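Local structure of DUF2019 domain-containing protein (Rhodopseudomonas palustris, 2I9C) at residues E94-S99 with G106-C111. The protein is of unknown function but is an all-helical, single-chain member of the DUF2019 family, which belongs to the TPR clan of helical-repeat proteins. Residues are numbered along the deposited sequence; the frame is centred on the assembly and turned at random.
Sequences EAIVSS and GDAGMC
V97 meets the backbone of the partner helix through one methyl group. Its CG2 lies 3.5 Å from the N of G109 and 3.7 Å from the CA of G109. Glycine has no side chain there, and the methyl settles directly against the main chain. The torsion explains which branch does this: CG1 is anti to the backbone N (chi1 175°), which leaves CG2 anti to the carbonyl carbon and turned onto the other helix. The CA atoms of V97 and G109 are 5.8 Å apart, the nearest pair across the contact. The segment axes approach to 8.2 Å and cross at 133° between their N-to-C directions, well off antiparallel.

A108 packs beside this point, with its CB directed at helix 86-99. That single methyl touches two side chains. I96 CG2 is 4.0 Å from A108 CB, and V97 CG2 is also 4.0 Å from A108 CB. I96 and A108 form the buried side. There helix 71-79 adds M71 against I96 and L75 against A108. L93, about one turn before V97 on helix 86-99, also touches A108. A bound acetate lies near I96 and probably comes from the crystallisation liquor.

Closeness of fit and burial do not coincide here. The tight fit of V97 on G109 lies at a partly exposed edge. I96 and A108 are buried but meet at the wider spacing.

The pair is a helical hairpin: helix 86-99 and helix 104-117 are joined by a short connection. No hydrogen bond links the two segments. Their direct contact is small, 139 Å² with both sides summed, and apolar side chains make it. This is consistent with van der Waals packing, with helix 71-79 covering the buried side.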
ATOM      1  N   GLU A  94       2.512   8.802   9.404  1.00 28.37           N
ATOM      2  CA  GLU A  94       2.880   9.369  10.689  1.00 29.05           C
ATOM      3  C   GLU A  94       2.158   8.649  11.816  1.00 27.69           C
ATOM      4  O   GLU A  94       2.776   8.365  12.811  1.00 28.40           O
ATOM      5  CB  GLU A  94       2.636  10.880  10.728  1.00 28.26           C
ATOM      6  CG  GLU A  94       3.701  11.645   9.878  1.00 31.19           C
ATOM      7  CD  GLU A  94       3.454  13.143   9.708  1.00 34.43           C
ATOM      8  OE1 GLU A  94       2.301  13.635   9.868  1.00 41.29           O
ATOM      9  OE2 GLU A  94       4.442  13.825   9.363  1.00 38.01           O
ATOM     10  N   ALA A  95       0.862   8.378  11.653  1.00 27.36           N
ATOM     11  CA  ALA A  95       0.058   7.539  12.606  1.00 26.96           C
ATOM     12  C   ALA A  95       0.605   6.118  12.787  1.00 26.32           C
ATOM     13  O   ALA A  95       0.620   5.602  13.901  1.00 25.86           O
ATOM     14  CB  ALA A  95      -1.403   7.484  12.168  1.00 26.67           C
ATOM     15  N   ILE A  96       0.994   5.469  11.683  1.00 25.83           N
ATOM     16  CA  ILE A  96       1.677   4.170  11.761  1.00 25.87           C
ATOM     17  C   ILE A  96       2.987   4.254  12.573  1.00 26.67           C
ATOM     18  O   ILE A  96       3.182   3.477  13.513  1.00 27.10           O
ATOM     19  CB  ILE A  96       1.874   3.523  10.341  1.00 25.58           C
ATOM     20  CG1 ILE A  96       0.498   3.361   9.668  1.00 24.13           C
ATOM     21  CG2 ILE A  96       2.659   2.143  10.449  1.00 25.22           C
ATOM     22  CD1 ILE A  96       0.616   2.866   8.180  1.00 24.05           C
ATOM     23  N   VAL A  97       3.888   5.190  12.237  1.00 26.21           N
ATOM     24  CA  VAL A  97       5.036   5.459  13.143  1.00 25.35           C
ATOM     25  C   VAL A  97       4.603   5.651  14.615  1.00 25.57           C
ATOM     26  O   VAL A  97       5.188   5.029  15.492  1.00 26.66           O
ATOM     27  CB  VAL A  97       5.858   6.687  12.681  1.00 24.86           C
ATOM     28  CG1 VAL A  97       6.941   7.018  13.671  1.00 26.52           C
ATOM     29  CG2 VAL A  97       6.469   6.426  11.323  1.00 23.18           C
ATOM     30  N   SER A  98       3.638   6.536  14.894  1.00 25.29           N
ATOM     31  CA  SER A  98       3.195   6.800  16.288  1.00 26.62           C
ATOM     32  C   SER A  98       2.695   5.557  17.001  1.00 26.03           C
ATOM     33  O   SER A  98       2.799   5.444  18.241  1.00 25.53           O
ATOM     34  CB  SER A  98       2.077   7.820  16.327  1.00 27.00           C
ATOM     35  OG  SER A  98       2.582   9.052  15.923  1.00 33.99           O
ATOM     36  N   SER A  99       2.168   4.618  16.228  1.00 26.12           N
ATOM     37  CA  SER A  99       1.578   3.395  16.835  1.00 26.76           C
ATOM     38  C   SER A  99       2.654   2.439  17.380  1.00 27.64           C
ATOM     39  O   SER A  99       2.325   1.575  18.188  1.00 28.25           O
ATOM     40  CB  SER A  99       0.663   2.644  15.842  1.00 24.38           C
ATOM     41  OG  SER A  99       1.426   1.963  14.861  1.00 24.39           O
ATOM     42  N   GLY A 106       8.480   0.747  11.242  1.00 27.44           N
ATOM     43  CA  GLY A 106       9.884   1.030  10.853  1.00 27.51           C
ATOM     44  C   GLY A 106       9.917   1.304   9.364  1.00 27.65           C
ATOM     45  O   GLY A 106      10.641   2.182   8.898  1.00 26.68           O
ATOM     46  N   ASP A 107       9.090   0.566   8.618  1.00 28.30           N
ATOM     47  CA  ASP A 107       8.939   0.747   7.174  1.00 29.41           C
ATOM     48  C   ASP A 107       8.377   2.173   6.951  1.00 28.38           C
ATOM     49  O   ASP A 107       8.889   2.909   6.116  1.00 27.59           O
ATOM     50  CB  ASP A 107       8.005  -0.360   6.624  1.00 30.39           C
ATOM     51  CG  ASP A 107       7.887  -0.394   5.113  1.00 38.43           C
ATOM     52  OD1 ASP A 107       7.804   0.645   4.421  1.00 45.77           O
ATOM     53  OD2 ASP A 107       7.774  -1.510   4.572  1.00 49.18           O
ATOM     54  N   ALA A 108       7.356   2.572   7.715  1.00 28.29           N
ATOM     55  CA  ALA A 108       6.750   3.907   7.557  1.00 27.16           C
ATOM     56  C   ALA A 108       7.708   5.021   7.927  1.00 27.54           C
ATOM     57  O   ALA A 108       7.742   6.036   7.253  1.00 27.17           O
ATOM     58  CB  ALA A 108       5.461   3.999   8.338  1.00 28.12           C
ATOM     59  N   GLY A 109       8.510   4.793   8.980  1.00 28.21           N
ATOM     60  CA  GLY A 109       9.550   5.708   9.435  1.00 27.64           C
ATOM     61  C   GLY A 109      10.589   5.947   8.346  1.00 27.59           C
ATOM     62  O   GLY A 109      10.919   7.114   8.048  1.00 28.44           O
HETATM   63  N   MSE A 110      11.084   4.862   7.733  1.00 27.65           N
HETATM   64  CA  MSE A 110      12.031   4.951   6.616  0.50 28.48           C
HETATM   65  C   MSE A 110      11.435   5.691   5.389  1.00 27.76           C
HETATM   66  O   MSE A 110      12.119   6.528   4.767  1.00 27.19           O
HETATM   67  CB  MSE A 110      12.570   3.561   6.247  0.50 29.48           C
HETATM   68  CG  MSE A 110      13.653   3.530   5.136  0.50 34.50           C
HETATM   69 SE   MSE A 110      15.568   3.795   5.700  0.50 48.64          SE
HETATM   70  CE  MSE A 110      15.664   5.731   5.598  0.50 45.08           C
ATOM     71  N   CYS A 111      10.166   5.404   5.066  1.00 27.28           N
ATOM     72  CA  CYS A 111       9.452   6.111   4.006  0.50 27.28           C
ATOM     73  C   CYS A 111       9.448   7.619   4.240  1.00 27.84           C
ATOM     74  O   CYS A 111       9.738   8.391   3.330  1.00 27.60           O
ATOM     75  CB  CYS A 111       8.007   5.633   3.879  0.50 27.15           C
ATOM     76  SG  CYS A 111       7.281   6.196   2.366  0.50 25.90           S
TER